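Local coordinates for CrtC domain-containing protein (Fusarium vanettenii 77-13-4, PDB 7A0Q), which probably acts as a kievitone hydratase, a lyase that adds water to the plant phytoalexin kievitone, at residues S33-T38 with Y45-S50; L178-T183 with Q223-S228; A250-A255 with L289-F294. All coordinates share one frame; numbering follows the deposited sequence. Where two conformers were deposited one is given.

Contact 1 (S33-T38 with Y45-S50)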
ATOM      1  N   SER A  33       2.654 -15.048 -12.022  0.59 23.29           N
ATOM      2  CA  SER A  33       3.509 -14.572 -13.100  0.59 24.87           C
ATOM      3  C   SER A  33       4.903 -14.260 -12.566  0.59 24.25           C
ATOM      4  O   SER A  33       5.179 -14.353 -11.366  0.59 24.95           O
ATOM      5  CB  SER A  33       2.899 -13.338 -13.768  0.59 28.51           C
ATOM      6  OG  SER A  33       2.261 -12.516 -12.812  0.59 25.86           O
ATOM      7  N   LYS A  34       5.785 -13.875 -13.483  1.00 27.13           N
ATOM      8  CA  LYS A  34       7.148 -13.508 -13.127  1.00 23.73           C
ATOM      9  C   LYS A  34       7.188 -12.046 -12.692  1.00 19.93           C
ATOM     10  O   LYS A  34       6.507 -11.200 -13.276  1.00 21.62           O
ATOM     11  CB  LYS A  34       8.092 -13.739 -14.308  1.00 28.08           C
ATOM     12  CG  LYS A  34       7.913 -15.117 -14.960  1.00 27.75           C
ATOM     13  CD  LYS A  34       8.057 -16.222 -13.915  1.00 34.38           C
ATOM     14  CE  LYS A  34       9.037 -17.300 -14.355  1.00 42.99           C
ATOM     15  NZ  LYS A  34       9.844 -17.809 -13.212  1.00 42.93           N
ATOM     16  N   THR A  35       8.020 -11.748 -11.689  1.00 19.26           N
ATOM     17  CA  THR A  35       7.971 -10.441 -11.023  1.00 20.25           C
ATOM     18  C   THR A  35       8.354  -9.301 -11.964  1.00 20.03           C
ATOM     19  O   THR A  35       7.741  -8.223 -11.933  1.00 22.01           O
ATOM     20  CB  THR A  35       8.892 -10.444  -9.795  1.00 19.80           C
ATOM     21  OG1 THR A  35       8.747 -11.680  -9.078  1.00 22.83           O
ATOM     22  CG2 THR A  35       8.538  -9.301  -8.861  1.00 22.21           C
ATOM     23  N   THR A  36       9.375  -9.495 -12.792  1.00 21.96           N
ATOM     24  CA  THR A  36       9.824  -8.456 -13.705  1.00 17.59           C
ATOM     25  C   THR A  36       9.459  -8.766 -15.148  1.00 19.34           C
ATOM     26  O   THR A  36       9.913  -8.066 -16.060  1.00 22.25           O
ATOM     27  CB  THR A  36      11.335  -8.230 -13.562  1.00 24.42           C
ATOM     28  OG1 THR A  36      12.006  -9.496 -13.511  1.00 26.00           O
ATOM     29  CG2 THR A  36      11.633  -7.462 -12.274  1.00 25.31           C
ATOM     30  N   GLY A  37       8.660  -9.809 -15.368  1.00 20.30           N
ATOM     31  CA  GLY A  37       8.133 -10.099 -16.691  1.00 18.87           C
ATOM     32  C   GLY A  37       9.228 -10.361 -17.703  1.00 22.53           C
ATOM     33  O   GLY A  37      10.140 -11.162 -17.485  1.00 20.58           O
ATOM     34  N   THR A  38       9.153  -9.666 -18.830  1.00 21.14           N
ATOM     35  CA  THR A  38      10.139  -9.830 -19.887  1.00 16.75           C
ATOM     36  C   THR A  38      11.446  -9.085 -19.625  1.00 19.35           C
ATOM     37  O   THR A  38      12.428  -9.332 -20.341  1.00 19.31           O
ATOM     38  CB  THR A  38       9.558  -9.340 -21.213  1.00 22.90           C
ATOM     39  OG1 THR A  38       9.376  -7.924 -21.128  1.00 22.11           O
ATOM     40  CG2 THR A  38       8.212  -9.991 -21.497  1.00 27.87           C
ATOM     41  N   TYR A  45      16.310   0.121 -11.331  1.00 14.10           N
ATOM     42  CA  TYR A  45      16.932  -0.648 -10.253  1.00 15.90           C
ATOM     43  C   TYR A  45      16.614  -2.127 -10.416  1.00 15.27           C
ATOM     44  O   TYR A  45      15.715  -2.521 -11.166  1.00 15.18           O
ATOM     45  CB  TYR A  45      16.474  -0.161  -8.867  1.00 16.76           C
ATOM     46  CG  TYR A  45      15.005   0.149  -8.770  1.00 16.48           C
ATOM     47  CD1 TYR A  45      14.055  -0.859  -8.800  1.00 17.09           C
ATOM     48  CD2 TYR A  45      14.560   1.465  -8.669  1.00 17.95           C
ATOM     49  CE1 TYR A  45      12.700  -0.577  -8.719  1.00 17.52           C
ATOM     50  CE2 TYR A  45      13.227   1.755  -8.587  1.00 18.06           C
ATOM     51  CZ  TYR A  45      12.294   0.741  -8.617  1.00 17.29           C
ATOM     52  OH  TYR A  45      10.952   1.025  -8.525  1.00 18.76           O
ATOM     53  N   GLY A  46      17.391  -2.943  -9.705  1.00 15.78           N
ATOM     54  CA  GLY A  46      17.015  -4.337  -9.455  1.00 14.88           C
ATOM     55  C   GLY A  46      16.137  -4.399  -8.216  1.00 14.94           C
ATOM     56  O   GLY A  46      16.407  -3.741  -7.214  1.00 16.66           O
ATOM     57  N   LEU A  47      15.064  -5.186  -8.307  0.64 14.13           N
ATOM     58  CA  LEU A  47      14.146  -5.311  -7.179  0.64 14.21           C
ATOM     59  C   LEU A  47      14.844  -5.904  -5.964  0.64 14.94           C
ATOM     60  O   LEU A  47      14.734  -5.378  -4.850  0.64 15.26           O
ATOM     61  CB  LEU A  47      12.941  -6.163  -7.564  0.64 14.27           C
ATOM     62  CG  LEU A  47      12.146  -5.656  -8.763  0.64 13.81           C
ATOM     63  CD1 LEU A  47      10.815  -6.386  -8.894  0.64 15.74           C
ATOM     64  CD2 LEU A  47      11.913  -4.143  -8.655  0.64 17.98           C
ATOM     65  N   SER A  48      15.554  -7.019  -6.164  1.00 15.00           N
ATOM     66  CA  SER A  48      16.132  -7.744  -5.034  1.00 14.65           C
ATOM     67  C   SER A  48      17.105  -6.867  -4.261  1.00 16.46           C
ATOM     68  O   SER A  48      17.097  -6.844  -3.022  1.00 16.04           O
ATOM     69  CB  SER A  48      16.848  -9.002  -5.545  1.00 16.83           C
ATOM     70  OG  SER A  48      15.940  -9.937  -6.105  1.00 18.76           O
ATOM     71  N   GLU A  49      17.947  -6.133  -4.989  1.00 15.31           N
ATOM     72  CA  GLU A  49      18.965  -5.272  -4.407  1.00 16.88           C
ATOM     73  C   GLU A  49      18.369  -4.052  -3.715  1.00 15.38           C
ATOM     74  O   GLU A  49      19.060  -3.392  -2.930  1.00 17.67           O
ATOM     75  CB  GLU A  49      19.922  -4.810  -5.510  1.00 23.17           C
ATOM     76  CG  GLU A  49      20.768  -5.918  -6.169  1.00 28.35           C
ATOM     77  CD  GLU A  49      20.013  -6.805  -7.174  1.00 33.06           C
ATOM     78  OE1 GLU A  49      18.872  -6.491  -7.569  1.00 21.34           O
ATOM     79  OE2 GLU A  49      20.590  -7.834  -7.591  1.00 35.36           O
ATOM     80  N   SER A  50      17.118  -3.722  -4.018  1.00 14.51           N
ATOM     81  CA  SER A  50      16.438  -2.573  -3.439  1.00 14.67           C
ATOM     82  C   SER A  50      15.758  -2.886  -2.112  1.00 13.65           C
ATOM     83  O   SER A  50      15.262  -1.969  -1.442  1.00 14.41           O
ATOM     84  CB  SER A  50      15.393  -2.069  -4.429  1.00 15.27           C
ATOM     85  OG  SER A  50      16.057  -1.587  -5.578  1.00 17.35           O
TER
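Leu47 meets Thr36 and Thr35 chiefly through one methyl group, CD1, and it contributes the largest share of the 95 Å² buried between the two segments. Leu47 CD1 lies 3.6 Å from Thr36 CG2 and 3.7 Å from Thr35 CG2, so the two threonine methyls share one leucine branch. Thr36 runs alongside the leucine in the opposite sense, and its methyl also approaches Leu47 CG at 4.0 Å; Thr35 reaches the same branch at a slant. In Thr35, CG2 lies anti to the backbone N while OG1 sits beside it (chi1 -42°), which turns the methyl to Leu47 and leaves OG1 to bond with Ala153 O. Both segments belong to the long N-terminal loop that precedes strand 58-66 of the lipocalin-like fold, and side chains of this loop lie on strand 171-189: Thr35 on Leu178, and Leu47 and Ser50 on Phe176. Segment 45-50 is held by a turn in which Ser50 N bonds to Leu47 O at 3.0 Å, and Ser50 OG closes back on Gly46 O at 2.7 Å, tilted 27° from the carbonyl plane. Segment 33-38 has a weak bond from Gly37 N to Lys34 O at 3.3 Å. No hydrogen bond joins the segments, and because Leu47 was deposited in two conformers, its methyl distances describe one of them.

Contact 2 (L178-T183 with Q223-S228)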
ATOM      1  N   LEU A 178       4.234  -4.771  -5.818  1.00 14.96           N
ATOM      2  CA  LEU A 178       4.021  -6.147  -6.254  1.00 13.98           C
ATOM      3  C   LEU A 178       2.566  -6.452  -5.934  1.00 13.83           C
ATOM      4  O   LEU A 178       2.235  -6.715  -4.769  1.00 14.66           O
ATOM      5  CB  LEU A 178       4.961  -7.106  -5.515  1.00 14.65           C
ATOM      6  CG  LEU A 178       6.437  -6.709  -5.598  1.00 17.30           C
ATOM      7  CD1 LEU A 178       7.344  -7.621  -4.768  1.00 18.29           C
ATOM      8  CD2 LEU A 178       6.900  -6.636  -7.049  1.00 19.97           C
ATOM      9  N   PRO A 179       1.649  -6.390  -6.916  1.00 13.74           N
ATOM     10  CA  PRO A 179       0.223  -6.186  -6.581  1.00 13.62           C
ATOM     11  C   PRO A 179      -0.554  -7.389  -6.066  1.00 15.39           C
ATOM     12  O   PRO A 179      -1.450  -7.220  -5.231  1.00 15.79           O
ATOM     13  CB  PRO A 179      -0.389  -5.710  -7.908  1.00 17.09           C
ATOM     14  CG  PRO A 179       0.748  -5.380  -8.777  1.00 22.56           C
ATOM     15  CD  PRO A 179       1.911  -6.202  -8.351  1.00 16.73           C
ATOM     16  N   SER A 180      -0.225  -8.592  -6.531  0.76 16.08           N
ATOM     17  CA  SER A 180      -1.072  -9.761  -6.297  0.76 15.52           C
ATOM     18  C   SER A 180      -0.232 -10.970  -5.908  0.76 17.71           C
ATOM     19  O   SER A 180      -0.347 -12.053  -6.490  0.76 17.86           O
ATOM     20  CB  SER A 180      -1.910 -10.058  -7.539  0.76 16.68           C
ATOM     21  OG  SER A 180      -2.837  -9.016  -7.763  0.76 20.59           O
ATOM     22  N   ALA A 181       0.613 -10.793  -4.894  1.00 15.72           N
ATOM     23  CA  ALA A 181       1.506 -11.857  -4.455  1.00 14.77           C
ATOM     24  C   ALA A 181       0.738 -12.983  -3.772  1.00 17.29           C
ATOM     25  O   ALA A 181      -0.175 -12.740  -2.979  1.00 15.65           O
ATOM     26  CB  ALA A 181       2.550 -11.297  -3.478  1.00 17.04           C
ATOM     27  N   LYS A 182       1.121 -14.219  -4.086  1.00 15.86           N
ATOM     28  CA  LYS A 182       0.583 -15.377  -3.374  1.00 16.66           C
ATOM     29  C   LYS A 182       0.857 -15.248  -1.881  1.00 16.88           C
ATOM     30  O   LYS A 182       1.976 -14.940  -1.470  1.00 16.88           O
ATOM     31  CB  LYS A 182       1.205 -16.661  -3.929  1.00 16.63           C
ATOM     32  CG  LYS A 182       0.656 -17.939  -3.314  1.00 20.10           C
ATOM     33  CD  LYS A 182       1.311 -19.167  -3.939  1.00 24.04           C
ATOM     34  CE  LYS A 182       0.864 -20.430  -3.197  1.00 34.30           C
ATOM     35  NZ  LYS A 182       1.528 -21.662  -3.711  1.00 31.13           N
ATOM     36  N   THR A 183      -0.172 -15.498  -1.070  1.00 15.95           N
ATOM     37  CA  THR A 183      -0.159 -15.218   0.357  1.00 14.38           C
ATOM     38  C   THR A 183      -0.542 -16.456   1.158  1.00 18.58           C
ATOM     39  O   THR A 183      -1.515 -17.135   0.828  1.00 18.71           O
ATOM     40  CB  THR A 183      -1.145 -14.086   0.660  1.00 17.59           C
ATOM     41  OG1 THR A 183      -0.824 -12.955  -0.163  1.00 15.99           O
ATOM     42  CG2 THR A 183      -1.099 -13.696   2.118  1.00 17.97           C
ATOM     43  N   GLN A 223      -4.410   2.563  -4.439  1.00 14.74           N
ATOM     44  CA  GLN A 223      -3.967   1.259  -4.915  1.00 15.08           C
ATOM     45  C   GLN A 223      -5.220   0.534  -5.388  1.00 15.31           C
ATOM     46  O   GLN A 223      -6.065   0.178  -4.564  1.00 15.40           O
ATOM     47  CB  GLN A 223      -3.281   0.497  -3.783  1.00 15.02           C
ATOM     48  CG  GLN A 223      -2.885  -0.915  -4.154  1.00 13.57           C
ATOM     49  CD  GLN A 223      -2.916  -1.876  -2.980  1.00 16.96           C
ATOM     50  OE1 GLN A 223      -3.493  -2.959  -3.081  1.00 16.82           O
ATOM     51  NE2 GLN A 223      -2.275  -1.501  -1.866  1.00 15.07           N
ATOM     52  N   LEU A 224      -5.361   0.319  -6.697  1.00 15.80           N
ATOM     53  CA  LEU A 224      -6.625  -0.174  -7.240  1.00 15.93           C
ATOM     54  C   LEU A 224      -6.469  -1.496  -7.984  1.00 15.37           C
ATOM     55  O   LEU A 224      -5.521  -1.689  -8.756  1.00 16.93           O
ATOM     56  CB  LEU A 224      -7.267   0.859  -8.176  1.00 16.11           C
ATOM     57  CG  LEU A 224      -7.417   2.269  -7.597  1.00 19.86           C
ATOM     58  CD1 LEU A 224      -8.021   3.207  -8.646  1.00 20.79           C
ATOM     59  CD2 LEU A 224      -8.235   2.276  -6.283  1.00 16.89           C
ATOM     60  N   HIS A 225      -7.449  -2.378  -7.782  1.00 16.59           N
ATOM     61  CA  HIS A 225      -7.566  -3.655  -8.481  1.00 16.81           C
ATOM     62  C   HIS A 225      -8.894  -3.703  -9.225  1.00 16.63           C
ATOM     63  O   HIS A 225      -9.922  -3.279  -8.690  1.00 18.69           O
ATOM     64  CB  HIS A 225      -7.500  -4.840  -7.508  1.00 17.90           C
ATOM     65  CG  HIS A 225      -6.277  -4.837  -6.649  1.00 16.16           C
ATOM     66  ND1 HIS A 225      -5.175  -5.619  -6.920  1.00 17.87           N
ATOM     67  CD2 HIS A 225      -5.959  -4.099  -5.560  1.00 16.91           C
ATOM     68  CE1 HIS A 225      -4.239  -5.387  -6.013  1.00 14.16           C
ATOM     69  NE2 HIS A 225      -4.687  -4.457  -5.184  1.00 16.64           N
ATOM     70  N   ILE A 226      -8.860  -4.205 -10.459  1.00 17.77           N
ATOM     71  CA  ILE A 226     -10.069  -4.395 -11.266  1.00 20.55           C
ATOM     72  C   ILE A 226     -10.148  -5.876 -11.623  1.00 20.71           C
ATOM     73  O   ILE A 226      -9.541  -6.312 -12.614  1.00 21.96           O
ATOM     74  CB  ILE A 226     -10.066  -3.500 -12.517  1.00 21.82           C
ATOM     75  CG1 ILE A 226      -9.941  -2.032 -12.101  1.00 19.26           C
ATOM     76  CG2 ILE A 226     -11.350  -3.721 -13.341  1.00 22.34           C
ATOM     77  CD1 ILE A 226      -9.719  -1.067 -13.265  1.00 21.72           C
ATOM     78  N   PRO A 227     -10.861  -6.680 -10.829  1.00 21.87           N
ATOM     79  CA  PRO A 227     -10.775  -8.149 -10.961  1.00 27.06           C
ATOM     80  C   PRO A 227     -11.049  -8.713 -12.347  1.00 25.99           C
ATOM     81  O   PRO A 227     -10.522  -9.786 -12.670  1.00 33.61           O
ATOM     82  CB  PRO A 227     -11.816  -8.639  -9.946  1.00 31.45           C
ATOM     83  CG  PRO A 227     -11.817  -7.579  -8.883  1.00 25.88           C
ATOM     84  CD  PRO A 227     -11.543  -6.267  -9.589  1.00 22.40           C
ATOM     85  N   SER A 228     -11.833  -8.048 -13.185  1.00 23.93           N
ATOM     86  CA  SER A 228     -12.010  -8.640 -14.511  1.00 38.39           C
ATOM     87  C   SER A 228     -10.784  -8.488 -15.418  1.00 37.86           C
ATOM     88  O   SER A 228     -10.815  -8.971 -16.557  1.00 34.52           O
ATOM     89  CB  SER A 228     -13.235  -8.033 -15.190  1.00 32.27           C
ATOM     90  OG  SER A 228     -13.107  -6.624 -15.317  1.00 40.19           O
TER
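At the junction of the two lipocalin-like domains, the edge of the His225 ring faces the backbone of Pro179: His225 CE1 stands 3.4 Å from Pro179 O, close to the ring plane. Pro179 lies where strand 171-189 is about to turn a corner at Ser180, whereas His225 lies toward the end of strand 218-225, the first strand of the C-terminal barrel. The contact is small, 81 Å², and made chiefly by the imidazole. The first side-chain bond of His225 points toward 178-183, and CG sits beside the backbone N, anti to the carbonyl carbon (chi1 -55°), which brings CE1 to Pro179. The pyrrolidine comes no closer than 4.3 Å, from Pro179 CB to His225 CE1. Ser180 OG also sits near the ring plane, but its 4.2 Å to His225 ND1 is too long for a bond.

Bonds at both ring nitrogens account for the ring's orientation. His225 NE2 donates to Gln223 OE1 at 2.8 Å with an N-H...O angle of 165°; the nitrogen approaches a lone pair in the plane of the amide, and the oxygen is only 6° out of the imidazole plane. Gln223 is itself held from the other domain, OE1 by Tyr64 OH and NE2 by Ser62 OG; Tyr64 and Ser62 thus form a second shell that positions the amide. His225 ND1 pairs with Lys232 NZ, Pro179 O is bonded to His202 ND1, and the rings of Tyr64, His202 and Tyr336 pack round the imidazole. A buried polar and aromatic interface thus joins two consecutive lipocalin-like units, the tandem architecture of the CrtC family.

Contact 3 (A250-A255 with L289-F294)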
ATOM      1  N   ALA A 250      -1.428   8.545 -12.403  1.00 14.28           N
ATOM      2  CA  ALA A 250      -1.500   7.117 -12.149  1.00 13.78           C
ATOM      3  C   ALA A 250      -0.421   6.413 -12.951  1.00 13.58           C
ATOM      4  O   ALA A 250      -0.174   6.758 -14.114  1.00 14.57           O
ATOM      5  CB  ALA A 250      -2.886   6.558 -12.527  1.00 16.77           C
ATOM      6  N   THR A 251       0.220   5.424 -12.316  1.00 13.86           N
ATOM      7  CA  THR A 251       0.967   4.393 -13.023  1.00 13.07           C
ATOM      8  C   THR A 251       0.083   3.156 -13.060  1.00 13.01           C
ATOM      9  O   THR A 251      -0.379   2.684 -12.019  1.00 15.29           O
ATOM     10  CB  THR A 251       2.300   4.069 -12.347  1.00 13.85           C
ATOM     11  OG1 THR A 251       3.074   5.268 -12.172  1.00 13.78           O
ATOM     12  CG2 THR A 251       3.083   3.076 -13.209  1.00 14.61           C
ATOM     13  N   ILE A 252      -0.191   2.666 -14.255  1.00 13.48           N
ATOM     14  CA  ILE A 252      -1.063   1.517 -14.424  1.00 14.07           C
ATOM     15  C   ILE A 252      -0.260   0.415 -15.083  1.00 14.22           C
ATOM     16  O   ILE A 252       0.250   0.593 -16.193  1.00 17.36           O
ATOM     17  CB  ILE A 252      -2.303   1.859 -15.262  1.00 15.22           C
ATOM     18  CG1 ILE A 252      -3.055   3.036 -14.629  1.00 15.88           C
ATOM     19  CG2 ILE A 252      -3.167   0.593 -15.422  1.00 16.02           C
ATOM     20  CD1 ILE A 252      -4.319   3.446 -15.381  1.00 17.72           C
ATOM     21  N   ARG A 253      -0.138  -0.721 -14.397  1.00 13.59           N
ATOM     22  CA  ARG A 253       0.448  -1.905 -14.997  1.00 14.73           C
ATOM     23  C   ARG A 253      -0.677  -2.725 -15.605  1.00 16.69           C
ATOM     24  O   ARG A 253      -1.652  -3.039 -14.920  1.00 17.85           O
ATOM     25  CB  ARG A 253       1.209  -2.727 -13.957  1.00 15.81           C
ATOM     26  CG  ARG A 253       1.953  -3.918 -14.550  1.00 15.63           C
ATOM     27  CD  ARG A 253       1.775  -5.161 -13.660  1.00 17.22           C
ATOM     28  NE  ARG A 253       0.453  -5.767 -13.819  1.00 16.85           N
ATOM     29  CZ  ARG A 253       0.015  -6.814 -13.116  1.00 16.30           C
ATOM     30  NH1 ARG A 253       0.777  -7.378 -12.177  1.00 16.05           N
ATOM     31  NH2 ARG A 253      -1.198  -7.302 -13.345  1.00 16.38           N
ATOM     32  N   GLY A 254      -0.554  -3.035 -16.885  1.00 16.09           N
ATOM     33  CA  GLY A 254      -1.502  -3.892 -17.561  1.00 18.49           C
ATOM     34  C   GLY A 254      -0.958  -5.292 -17.761  1.00 16.87           C
ATOM     35  O   GLY A 254      -0.206  -5.822 -16.932  1.00 18.79           O
ATOM     36  N   ALA A 255      -1.362  -5.905 -18.870  1.00 17.25           N
ATOM     37  CA  ALA A 255      -0.839  -7.198 -19.271  1.00 18.84           C
ATOM     38  C   ALA A 255       0.512  -7.035 -19.959  1.00 20.17           C
ATOM     39  O   ALA A 255       0.842  -5.973 -20.490  1.00 19.68           O
ATOM     40  CB  ALA A 255      -1.825  -7.900 -20.212  1.00 21.61           C
ATOM     41  N   LEU A 289     -12.022   9.925  -9.445  1.00 21.35           N
ATOM     42  CA  LEU A 289     -10.802  10.018 -10.236  1.00 21.06           C
ATOM     43  C   LEU A 289     -11.173   9.948 -11.705  1.00 19.81           C
ATOM     44  O   LEU A 289     -11.939   9.072 -12.113  1.00 25.22           O
ATOM     45  CB  LEU A 289      -9.821   8.889  -9.917  1.00 22.63           C
ATOM     46  CG  LEU A 289      -9.284   8.792  -8.491  1.00 19.85           C
ATOM     47  CD1 LEU A 289      -8.584   7.447  -8.280  1.00 22.01           C
ATOM     48  CD2 LEU A 289      -8.335   9.934  -8.179  1.00 21.71           C
ATOM     49  N   LYS A 290     -10.617  10.853 -12.494  1.00 18.79           N
ATOM     50  CA  LYS A 290     -10.734  10.817 -13.947  1.00 20.90           C
ATOM     51  C   LYS A 290      -9.315  10.616 -14.463  1.00 21.34           C
ATOM     52  O   LYS A 290      -8.507  11.542 -14.395  1.00 20.25           O
ATOM     53  CB  LYS A 290     -11.341  12.121 -14.458  1.00 24.74           C
ATOM     54  CG  LYS A 290     -11.388  12.290 -15.951  1.00 37.20           C
ATOM     55  CD  LYS A 290     -12.475  13.286 -16.336  1.00 41.66           C
ATOM     56  CE  LYS A 290     -12.852  13.142 -17.794  1.00 48.17           C
ATOM     57  NZ  LYS A 290     -12.948  11.706 -18.170  1.00 51.10           N
ATOM     58  N   ILE A 291      -8.987   9.413 -14.934  1.00 21.19           N
ATOM     59  CA  ILE A 291      -7.636   9.113 -15.409  1.00 17.84           C
ATOM     60  C   ILE A 291      -7.598   9.315 -16.923  1.00 19.20           C
ATOM     61  O   ILE A 291      -8.305   8.624 -17.668  1.00 19.98           O
ATOM     62  CB  ILE A 291      -7.198   7.693 -15.013  1.00 18.80           C
ATOM     63  CG1 ILE A 291      -7.308   7.529 -13.490  1.00 18.27           C
ATOM     64  CG2 ILE A 291      -5.753   7.446 -15.481  1.00 19.86           C
ATOM     65  CD1 ILE A 291      -6.976   6.110 -12.969  1.00 18.04           C
ATOM     66  N   SER A 292      -6.757  10.254 -17.370  1.00 18.72           N
ATOM     67  CA  SER A 292      -6.803  10.757 -18.741  1.00 19.64           C
ATOM     68  C   SER A 292      -6.614   9.634 -19.746  1.00 22.34           C
ATOM     69  O   SER A 292      -5.604   8.921 -19.717  1.00 19.66           O
ATOM     70  CB  SER A 292      -5.729  11.824 -18.949  1.00 20.48           C
ATOM     71  OG  SER A 292      -5.846  12.444 -20.229  1.00 20.85           O
ATOM     72  N   GLY A 293      -7.587   9.491 -20.646  1.00 23.31           N
ATOM     73  CA  GLY A 293      -7.517   8.506 -21.701  1.00 21.93           C
ATOM     74  C   GLY A 293      -7.826   7.091 -21.273  1.00 24.97           C
ATOM     75  O   GLY A 293      -7.774   6.183 -22.114  1.00 29.10           O
ATOM     76  N   PHE A 294      -8.156   6.871 -20.000  1.00 21.99           N
ATOM     77  CA  PHE A 294      -8.289   5.523 -19.457  1.00 19.94           C
ATOM     78  C   PHE A 294      -9.676   5.257 -18.887  1.00 23.96           C
ATOM     79  O   PHE A 294     -10.331   4.302 -19.315  1.00 23.84           O
ATOM     80  CB  PHE A 294      -7.209   5.290 -18.388  1.00 19.59           C
ATOM     81  CG  PHE A 294      -7.169   3.881 -17.864  1.00 19.74           C
ATOM     82  CD1 PHE A 294      -6.561   2.871 -18.597  1.00 19.05           C
ATOM     83  CD2 PHE A 294      -7.743   3.558 -16.642  1.00 20.55           C
ATOM     84  CE1 PHE A 294      -6.526   1.572 -18.123  1.00 21.78           C
ATOM     85  CE2 PHE A 294      -7.708   2.260 -16.163  1.00 22.04           C
ATOM     86  CZ  PHE A 294      -7.099   1.262 -16.905  1.00 19.00           C
TER
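Ile252 points the end of its side chain squarely at one face of Phe294. Its CD1 lies 3.6 Å from the ring centroid and 8° off the ring normal, and all six ring carbons fall within 3.7 to 4.0 Å of it, the signature of a centred CH-pi contact. In Ile252, CD1 is anti to CA (chi2 -179°), so the CG1 branch runs straight out and delivers its methyl to the ring, and Phe294 approaches from the opposite direction. Beside this pair, Ile291 CG2 lies 4.3 Å from Ile252 CD1. On the other branch, Ile291 CD1 lies 4.1 Å from Ala250 CB.

Phe294 is presented by a turn in which its N bonds to Ile291 O at 2.9 Å, with Gly293 at positive phi. Strands 245-253 and 282-291 are not neighbours in the barrel: strand 259-275 runs between them, and its Leu262 touches both Ile291 and Phe294. Tyr231 and His329 meet the Phe294 ring edge-to-face.

Every cross-segment contact here is carbon to carbon, so dispersion and the CH-pi term hold the pieces together, and shape rather than a directed polar bond sets their fit.

The three contacts follow one another along the chain without nesting or crossing. Contact 1 closes a six-residue loop ahead of strand 58-66; contact 2 spans 39 residues from the N-terminal domain into the C-terminal barrel; contact 3 closes 33 residues within that barrel. They are nonetheless neighbours in space. The N-terminal loop of contact 1 touches contact 2 through Thr35 CG2 and Leu178 CD2, 3.6 Å apart. Contact 2 meets contact 3 twice, through Pro179 CG with Arg253 NH1 at 3.9 Å and Leu224 CD1 with Leu289 CD1 at 4.3 Å. Contacts 1 and 3 do not touch, their nearest atoms being about 5 Å apart; contact 2 touches both.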